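Long-range contact in VP5 (Halorubrum pleomorphic virus 6, PDB 6QGL), which is a viral envelope protein that probably fuses the membrane of the virus with that of its haloarchaeal host: residues 108-120 against 235-247. Numbering follows the deposited sequence.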
ATOM      1  N   ILE A 108       7.409 -18.319  15.405  1.00 56.50           N
ATOM      2  CA  ILE A 108       8.026 -17.061  14.965  1.00 54.98           C
ATOM      3  C   ILE A 108       8.791 -17.302  13.655  1.00 59.17           C
ATOM      4  O   ILE A 108       8.631 -16.519  12.724  1.00 58.86           O
ATOM      5  CB  ILE A 108       8.928 -16.381  16.055  1.00 57.22           C
ATOM      6  CG1 ILE A 108       8.173 -16.196  17.388  1.00 57.69           C
ATOM      7  CG2 ILE A 108       9.465 -15.015  15.563  1.00 56.66           C
ATOM      8  CD1 ILE A 108       9.075 -16.123  18.616  1.00 63.80           C
ATOM      9  N   ASP A 109       9.576 -18.398  13.572  1.00 55.89           N
ATOM     10  CA  ASP A 109      10.358 -18.742  12.377  1.00 55.64           C
ATOM     11  C   ASP A 109       9.502 -18.836  11.125  1.00 59.18           C
ATOM     12  O   ASP A 109       9.851 -18.223  10.123  1.00 58.37           O
ATOM     13  CB  ASP A 109      11.165 -20.040  12.580  1.00 58.62           C
ATOM     14  CG  ASP A 109      12.324 -19.945  13.552  1.00 67.27           C
ATOM     15  OD1 ASP A 109      12.712 -18.839  13.895  1.00 67.24           O
ATOM     16  OD2 ASP A 109      12.847 -20.987  13.948  1.00 72.78           O
ATOM     17  N   SER A 110       8.370 -19.560  11.193  1.00 56.20           N
ATOM     18  CA  SER A 110       7.449 -19.707  10.068  1.00 56.44           C
ATOM     19  C   SER A 110       6.776 -18.379   9.722  1.00 58.74           C
ATOM     20  O   SER A 110       6.594 -18.093   8.541  1.00 58.66           O
ATOM     21  CB  SER A 110       6.398 -20.768  10.362  1.00 61.97           C
ATOM     22  OG  SER A 110       5.592 -20.370  11.455  1.00 73.77           O
ATOM     23  N   TYR A 111       6.428 -17.565  10.739  1.00 53.85           N
ATOM     24  CA  TYR A 111       5.778 -16.273  10.534  1.00 52.67           C
ATOM     25  C   TYR A 111       6.730 -15.260   9.907  1.00 55.27           C
ATOM     26  O   TYR A 111       6.355 -14.614   8.930  1.00 54.96           O
ATOM     27  CB  TYR A 111       5.116 -15.764  11.828  1.00 53.56           C
ATOM     28  CG  TYR A 111       4.345 -14.460  11.720  1.00 54.65           C
ATOM     29  CD1 TYR A 111       3.518 -14.196  10.624  1.00 56.85           C
ATOM     30  CD2 TYR A 111       4.593 -13.416  12.601  1.00 54.77           C
ATOM     31  CE1 TYR A 111       2.866 -12.971  10.484  1.00 56.91           C
ATOM     32  CE2 TYR A 111       3.958 -12.179  12.462  1.00 55.52           C
ATOM     33  CZ  TYR A 111       3.078 -11.967  11.412  1.00 62.36           C
ATOM     34  OH  TYR A 111       2.455 -10.752  11.259  1.00 62.74           O
ATOM     35  N   GLU A 112       7.967 -15.155  10.437  1.00 50.82           N
ATOM     36  CA  GLU A 112       9.006 -14.252   9.936  1.00 49.64           C
ATOM     37  C   GLU A 112       9.392 -14.602   8.502  1.00 53.68           C
ATOM     38  O   GLU A 112       9.548 -13.690   7.692  1.00 53.10           O
ATOM     39  CB  GLU A 112      10.240 -14.256  10.852  1.00 50.62           C
ATOM     40  CG  GLU A 112      11.288 -13.212  10.481  1.00 58.69           C
ATOM     41  CD  GLU A 112      12.458 -13.038  11.429  1.00 75.67           C
ATOM     42  OE1 GLU A 112      12.365 -13.518  12.581  1.00 64.84           O
ATOM     43  OE2 GLU A 112      13.468 -12.416  11.024  1.00 69.54           O
ATOM     44  N   THR A 113       9.526 -15.914   8.190  1.00 50.74           N
ATOM     45  CA  THR A 113       9.872 -16.399   6.853  1.00 50.94           C
ATOM     46  C   THR A 113       8.835 -15.918   5.846  1.00 55.54           C
ATOM     47  O   THR A 113       9.217 -15.383   4.818  1.00 54.66           O
ATOM     48  CB  THR A 113      10.081 -17.924   6.845  1.00 57.93           C
ATOM     49  OG1 THR A 113      11.107 -18.249   7.780  1.00 56.91           O
ATOM     50  CG2 THR A 113      10.477 -18.462   5.473  1.00 55.34           C
ATOM     51  N   THR A 114       7.539 -16.036   6.177  1.00 53.08           N
ATOM     52  CA  THR A 114       6.434 -15.601   5.324  1.00 53.31           C
ATOM     53  C   THR A 114       6.508 -14.096   5.042  1.00 56.80           C
ATOM     54  O   THR A 114       6.499 -13.706   3.876  1.00 56.43           O
ATOM     55  CB  THR A 114       5.098 -16.056   5.928  1.00 61.58           C
ATOM     56  OG1 THR A 114       5.141 -17.473   6.088  1.00 62.71           O
ATOM     57  CG2 THR A 114       3.898 -15.680   5.073  1.00 60.93           C
ATOM     58  N   VAL A 115       6.622 -13.270   6.103  1.00 53.04           N
ATOM     59  CA  VAL A 115       6.696 -11.806   6.031  1.00 52.07           C
ATOM     60  C   VAL A 115       7.924 -11.366   5.226  1.00 55.28           C
ATOM     61  O   VAL A 115       7.782 -10.568   4.297  1.00 55.13           O
ATOM     62  CB  VAL A 115       6.614 -11.154   7.449  1.00 55.88           C
ATOM     63  CG1 VAL A 115       6.821  -9.643   7.386  1.00 55.31           C
ATOM     64  CG2 VAL A 115       5.291 -11.473   8.130  1.00 56.43           C
ATOM     65  N   ARG A 116       9.112 -11.920   5.551  1.00 51.27           N
ATOM     66  CA  ARG A 116      10.358 -11.594   4.854  1.00 50.37           C
ATOM     67  C   ARG A 116      10.342 -12.026   3.400  1.00 54.14           C
ATOM     68  O   ARG A 116      10.690 -11.217   2.542  1.00 54.00           O
ATOM     69  CB  ARG A 116      11.578 -12.167   5.572  1.00 50.42           C
ATOM     70  CG  ARG A 116      11.929 -11.416   6.832  1.00 58.24           C
ATOM     71  CD  ARG A 116      13.375 -11.629   7.207  1.00 64.99           C
ATOM     72  NE  ARG A 116      13.618 -11.147   8.558  1.00 69.18           N
ATOM     73  CZ  ARG A 116      14.012  -9.918   8.869  1.00 82.23           C
ATOM     74  NH1 ARG A 116      14.255  -9.027   7.912  1.00 69.74           N
ATOM     75  NH2 ARG A 116      14.175  -9.572  10.134  1.00 68.75           N
ATOM     76  N   THR A 117       9.919 -13.279   3.119  1.00 50.89           N
ATOM     77  CA  THR A 117       9.827 -13.824   1.758  1.00 51.03           C
ATOM     78  C   THR A 117       8.936 -12.934   0.895  1.00 54.98           C
ATOM     79  O   THR A 117       9.348 -12.591  -0.208  1.00 54.93           O
ATOM     80  CB  THR A 117       9.404 -15.309   1.763  1.00 57.66           C
ATOM     81  OG1 THR A 117      10.380 -16.065   2.477  1.00 55.21           O
ATOM     82  CG2 THR A 117       9.267 -15.895   0.368  1.00 56.55           C
ATOM     83  N   ASN A 118       7.757 -12.515   1.413  1.00 51.23           N
ATOM     84  CA  ASN A 118       6.833 -11.633   0.687  1.00 50.80           C
ATOM     85  C   ASN A 118       7.473 -10.294   0.357  1.00 53.41           C
ATOM     86  O   ASN A 118       7.354  -9.822  -0.775  1.00 53.02           O
ATOM     87  CB  ASN A 118       5.546 -11.411   1.477  1.00 50.82           C
ATOM     88  CG  ASN A 118       4.671 -12.626   1.606  1.00 72.44           C
ATOM     89  OD1 ASN A 118       4.820 -13.638   0.906  1.00 66.67           O
ATOM     90  ND2 ASN A 118       3.741 -12.546   2.527  1.00 65.22           N
ATOM     91  N   PHE A 119       8.167  -9.701   1.343  1.00 49.28           N
ATOM     92  CA  PHE A 119       8.860  -8.426   1.217  1.00 48.56           C
ATOM     93  C   PHE A 119       9.982  -8.501   0.171  1.00 52.67           C
ATOM     94  O   PHE A 119      10.003  -7.675  -0.743  1.00 52.10           O
ATOM     95  CB  PHE A 119       9.381  -7.966   2.592  1.00 50.02           C
ATOM     96  CG  PHE A 119      10.143  -6.666   2.588  1.00 51.28           C
ATOM     97  CD1 PHE A 119       9.487  -5.456   2.385  1.00 54.44           C
ATOM     98  CD2 PHE A 119      11.514  -6.647   2.813  1.00 53.40           C
ATOM     99  CE1 PHE A 119      10.197  -4.254   2.373  1.00 55.39           C
ATOM    100  CE2 PHE A 119      12.220  -5.442   2.816  1.00 56.24           C
ATOM    101  CZ  PHE A 119      11.555  -4.253   2.600  1.00 54.47           C
ATOM    102  N   TYR A 120      10.878  -9.510   0.275  1.00 49.51           N
ATOM    103  CA  TYR A 120      11.980  -9.684  -0.680  1.00 49.29           C
ATOM    104  C   TYR A 120      11.501 -10.102  -2.064  1.00 52.83           C
ATOM    105  O   TYR A 120      12.137  -9.733  -3.052  1.00 52.82           O
ATOM    106  CB  TYR A 120      13.050 -10.658  -0.160  1.00 50.95           C
ATOM    107  CG  TYR A 120      13.643 -10.301   1.184  1.00 52.75           C
ATOM    108  CD1 TYR A 120      13.971  -8.986   1.501  1.00 54.40           C
ATOM    109  CD2 TYR A 120      13.934 -11.291   2.118  1.00 54.11           C
ATOM    110  CE1 TYR A 120      14.517  -8.655   2.737  1.00 55.24           C
ATOM    111  CE2 TYR A 120      14.485 -10.973   3.356  1.00 55.11           C
ATOM    112  CZ  TYR A 120      14.777  -9.655   3.659  1.00 62.95           C
ATOM    113  OH  TYR A 120      15.318  -9.342   4.877  1.00 65.90           O
ATOM    114  N   VAL A 235      11.664  -0.223   6.024  1.00 53.33           N
ATOM    115  CA  VAL A 235      10.793  -1.370   6.306  1.00 52.69           C
ATOM    116  C   VAL A 235      11.647  -2.548   6.795  1.00 56.40           C
ATOM    117  O   VAL A 235      11.255  -3.231   7.744  1.00 56.00           O
ATOM    118  CB  VAL A 235       9.906  -1.750   5.082  1.00 56.25           C
ATOM    119  CG1 VAL A 235       8.874  -2.814   5.456  1.00 55.90           C
ATOM    120  CG2 VAL A 235       9.213  -0.523   4.497  1.00 56.78           C
ATOM    121  N   GLU A 236      12.825  -2.753   6.169  1.00 53.01           N
ATOM    122  CA  GLU A 236      13.773  -3.811   6.520  1.00 52.74           C
ATOM    123  C   GLU A 236      14.240  -3.691   7.975  1.00 58.01           C
ATOM    124  O   GLU A 236      14.111  -4.657   8.729  1.00 57.49           O
ATOM    125  CB  GLU A 236      14.968  -3.815   5.547  1.00 54.02           C
ATOM    126  CG  GLU A 236      16.163  -4.652   5.985  1.00 62.72           C
ATOM    127  CD  GLU A 236      15.984  -6.159   6.066  1.00 76.90           C
ATOM    128  OE1 GLU A 236      15.126  -6.705   5.336  1.00 64.62           O
ATOM    129  OE2 GLU A 236      16.726  -6.799   6.847  1.00 70.53           O
ATOM    130  N   THR A 237      14.761  -2.506   8.362  1.00 56.23           N
ATOM    131  CA  THR A 237      15.263  -2.231   9.715  1.00 57.30           C
ATOM    132  C   THR A 237      14.159  -2.322  10.766  1.00 61.60           C
ATOM    133  O   THR A 237      14.424  -2.765  11.882  1.00 61.66           O
ATOM    134  CB  THR A 237      16.030  -0.906   9.777  1.00 68.46           C
ATOM    135  OG1 THR A 237      15.202   0.144   9.282  1.00 70.55           O
ATOM    136  CG2 THR A 237      17.340  -0.952   8.999  1.00 66.95           C
ATOM    137  N   GLU A 238      12.921  -1.931  10.398  1.00 58.47           N
ATOM    138  CA  GLU A 238      11.755  -2.000  11.274  1.00 58.89           C
ATOM    139  C   GLU A 238      11.329  -3.454  11.475  1.00 62.45           C
ATOM    140  O   GLU A 238      10.967  -3.835  12.590  1.00 61.79           O
ATOM    141  CB  GLU A 238      10.605  -1.171  10.701  1.00 60.81           C
ATOM    142  CG  GLU A 238      10.681   0.310  11.029  1.00 74.72           C
ATOM    143  CD  GLU A 238       9.988   1.237  10.044  1.00 99.88           C
ATOM    144  OE1 GLU A 238       8.909   0.868   9.531  1.00 98.47           O
ATOM    145  OE2 GLU A 238      10.526   2.338   9.785  1.00 95.02           O
ATOM    146  N   MET A 239      11.409  -4.268  10.399  1.00 59.27           N
ATOM    147  CA  MET A 239      11.098  -5.698  10.407  1.00 59.19           C
ATOM    148  C   MET A 239      12.054  -6.423  11.356  1.00 62.96           C
ATOM    149  O   MET A 239      11.605  -7.251  12.148  1.00 62.88           O
ATOM    150  CB  MET A 239      11.225  -6.264   8.990  1.00 61.34           C
ATOM    151  CG  MET A 239      10.253  -7.362   8.672  1.00 65.45           C
ATOM    152  SD  MET A 239      10.270  -7.718   6.890  1.00 69.72           S
ATOM    153  CE  MET A 239       9.111  -6.547   6.321  1.00 66.79           C
ATOM    154  N   ASP A 240      13.365  -6.077  11.305  1.00 59.42           N
ATOM    155  CA  ASP A 240      14.393  -6.653  12.178  1.00 59.33           C
ATOM    156  C   ASP A 240      14.087  -6.328  13.634  1.00 63.62           C
ATOM    157  O   ASP A 240      14.153  -7.227  14.474  1.00 63.74           O
ATOM    158  CB  ASP A 240      15.802  -6.137  11.808  1.00 61.50           C
ATOM    159  CG  ASP A 240      16.361  -6.620  10.488  1.00 69.17           C
ATOM    160  OD1 ASP A 240      15.821  -7.587   9.934  1.00 68.79           O
ATOM    161  OD2 ASP A 240      17.351  -6.031  10.014  1.00 74.63           O
ATOM    162  N   THR A 241      13.719  -5.055  13.917  1.00 60.09           N
ATOM    163  CA  THR A 241      13.371  -4.565  15.249  1.00 60.29           C
ATOM    164  C   THR A 241      12.213  -5.377  15.825  1.00 63.72           C
ATOM    165  O   THR A 241      12.325  -5.895  16.936  1.00 63.74           O
ATOM    166  CB  THR A 241      13.055  -3.047  15.201  1.00 66.20           C
ATOM    167  OG1 THR A 241      14.160  -2.347  14.628  1.00 64.44           O
ATOM    168  CG2 THR A 241      12.739  -2.467  16.572  1.00 64.18           C
ATOM    169  N   VAL A 242      11.127  -5.498  15.053  1.00 59.73           N
ATOM    170  CA  VAL A 242       9.901  -6.206  15.400  1.00 59.35           C
ATOM    171  C   VAL A 242      10.174  -7.672  15.754  1.00 62.71           C
ATOM    172  O   VAL A 242       9.781  -8.092  16.839  1.00 62.97           O
ATOM    173  CB  VAL A 242       8.835  -6.015  14.283  1.00 63.09           C
ATOM    174  CG1 VAL A 242       7.749  -7.085  14.326  1.00 63.05           C
ATOM    175  CG2 VAL A 242       8.222  -4.623  14.361  1.00 63.51           C
ATOM    176  N   PHE A 243      10.884  -8.427  14.896  1.00 58.41           N
ATOM    177  CA  PHE A 243      11.153  -9.837  15.180  1.00 57.98           C
ATOM    178  C   PHE A 243      12.221 -10.062  16.268  1.00 62.25           C
ATOM    179  O   PHE A 243      12.207 -11.115  16.914  1.00 62.41           O
ATOM    180  CB  PHE A 243      11.464 -10.609  13.903  1.00 59.27           C
ATOM    181  CG  PHE A 243      10.270 -10.731  12.982  1.00 60.37           C
ATOM    182  CD1 PHE A 243       9.170 -11.508  13.336  1.00 63.43           C
ATOM    183  CD2 PHE A 243      10.242 -10.065  11.765  1.00 62.04           C
ATOM    184  CE1 PHE A 243       8.067 -11.616  12.481  1.00 64.48           C
ATOM    185  CE2 PHE A 243       9.143 -10.182  10.908  1.00 64.88           C
ATOM    186  CZ  PHE A 243       8.063 -10.951  11.272  1.00 63.42           C
ATOM    187  N   GLN A 244      13.088  -9.060  16.522  1.00 59.01           N
ATOM    188  CA  GLN A 244      14.066  -9.145  17.607  1.00 59.41           C
ATOM    189  C   GLN A 244      13.312  -8.997  18.930  1.00 63.70           C
ATOM    190  O   GLN A 244      13.529  -9.789  19.851  1.00 63.68           O
ATOM    191  CB  GLN A 244      15.163  -8.067  17.470  1.00 61.22           C
ATOM    192  CG  GLN A 244      16.242  -8.156  18.564  1.00 77.93           C
ATOM    193  CD  GLN A 244      17.547  -7.470  18.240  1.00 96.92           C
ATOM    194  OE1 GLN A 244      17.709  -6.799  17.208  1.00 92.69           O
ATOM    195  NE2 GLN A 244      18.514  -7.623  19.134  1.00 89.42           N
ATOM    196  N   ASN A 245      12.389  -8.007  18.991  1.00 60.58           N
ATOM    197  CA  ASN A 245      11.545  -7.717  20.148  1.00 61.11           C
ATOM    198  C   ASN A 245      10.653  -8.899  20.523  1.00 64.86           C
ATOM    199  O   ASN A 245      10.473  -9.144  21.710  1.00 64.79           O
ATOM    200  CB  ASN A 245      10.697  -6.460  19.918  1.00 62.87           C
ATOM    201  CG  ASN A 245      11.461  -5.152  19.851  1.00 83.29           C
ATOM    202  OD1 ASN A 245      12.617  -5.028  20.275  1.00 77.29           O
ATOM    203  ND2 ASN A 245      10.816  -4.133  19.306  1.00 74.03           N
ATOM    204  N   VAL A 246      10.106  -9.629  19.519  1.00 61.27           N
ATOM    205  CA  VAL A 246       9.240 -10.799  19.729  1.00 61.41           C
ATOM    206  C   VAL A 246      10.039 -11.938  20.362  1.00 65.44           C
ATOM    207  O   VAL A 246       9.602 -12.484  21.371  1.00 65.52           O
ATOM    208  CB  VAL A 246       8.497 -11.257  18.440  1.00 65.35           C
ATOM    209  CG1 VAL A 246       7.697 -12.530  18.677  1.00 65.72           C
ATOM    210  CG2 VAL A 246       7.582 -10.166  17.918  1.00 65.36           C
ATOM    211  N   ARG A 247      11.204 -12.274  19.781  1.00 61.59           N
ATOM    212  CA  ARG A 247      12.065 -13.353  20.263  1.00 61.68           C
ATOM    213  C   ARG A 247      12.623 -13.103  21.656  1.00 65.60           C
ATOM    214  O   ARG A 247      12.625 -14.016  22.485  1.00 65.59           O
ATOM    215  CB  ARG A 247      13.195 -13.630  19.273  1.00 62.25           C
ATOM    216  CG  ARG A 247      12.710 -14.294  18.022  1.00 72.33           C
ATOM    217  CD  ARG A 247      13.769 -15.215  17.461  1.00 81.60           C
ATOM    218  NE  ARG A 247      13.162 -16.109  16.488  1.00 86.72           N
ATOM    219  CZ  ARG A 247      13.050 -15.802  15.209  1.00 95.58           C
ATOM    220  NH1 ARG A 247      13.533 -14.658  14.750  1.00 80.04           N
ATOM    221  NH2 ARG A 247      12.389 -16.588  14.392  1.00 81.29           N
TER
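Phe243 packs its ring flat against Glu112: CG of Glu112 lies 3.6 Å from the Phe243 ring centroid, a CH-pi contact, and the carboxylate stacks almost parallel to the ring plane. This glutamate suits the place because its methylenes cover an aromatic face while its charged end runs on to arginines. With CG opposite the backbone N (chi1 -173°) and the chain extended, Glu112 OE1 takes NH1 of Arg247 at 2.7 Å, on the syn side of the carboxylate, whereas OE2 takes NE and NH2 of Arg116 side-on, the NE bond using the anti lone pair of OE2. Arg116 thus bridges the helices, its flat, many-donor guanidinium meeting several acids at once: held by Glu112 of its own helix, it reaches across so that Arg116 NH2 bonds to OD1 of Asp240 at 2.6 Å. NH1 adds a longer salt bridge to OE2 of Glu236. Glu236 OE1 accepts a hydrogen bond from Tyr120 OH at 2.7 Å, and this hydroxyl suits its place by also accepting from Arg116 NH1. Acids on both helices should offset the arginine's charge in this buried setting.

Beside this polar row runs an apolar one. Phe243 fits as a knob among Tyr111, Glu112, Val115 and Arg116; its ring offers a face to Glu112 and an edge to the Tyr111 face, an offset edge-to-face pair with planes at 72°. Met239, long and flexible, lays its terminal methyl CE over one face of the Phe119 ring, 4.3 Å from the centroid, with SD oblique to it in a Met-aromatic contact.

Farther out, the Tyr111 hydroxyl is hydrogen-bonded to the carbonyl of Thr25. Segments 108-120 and 235-247 run antiparallel (174° between their directions), their axes approaching to 11.5 Å, so that helix 97-140 packs along helix 229-257 through knobs-into-holes packing flanked by a salt-bridge network, as in an antiparallel helical bundle.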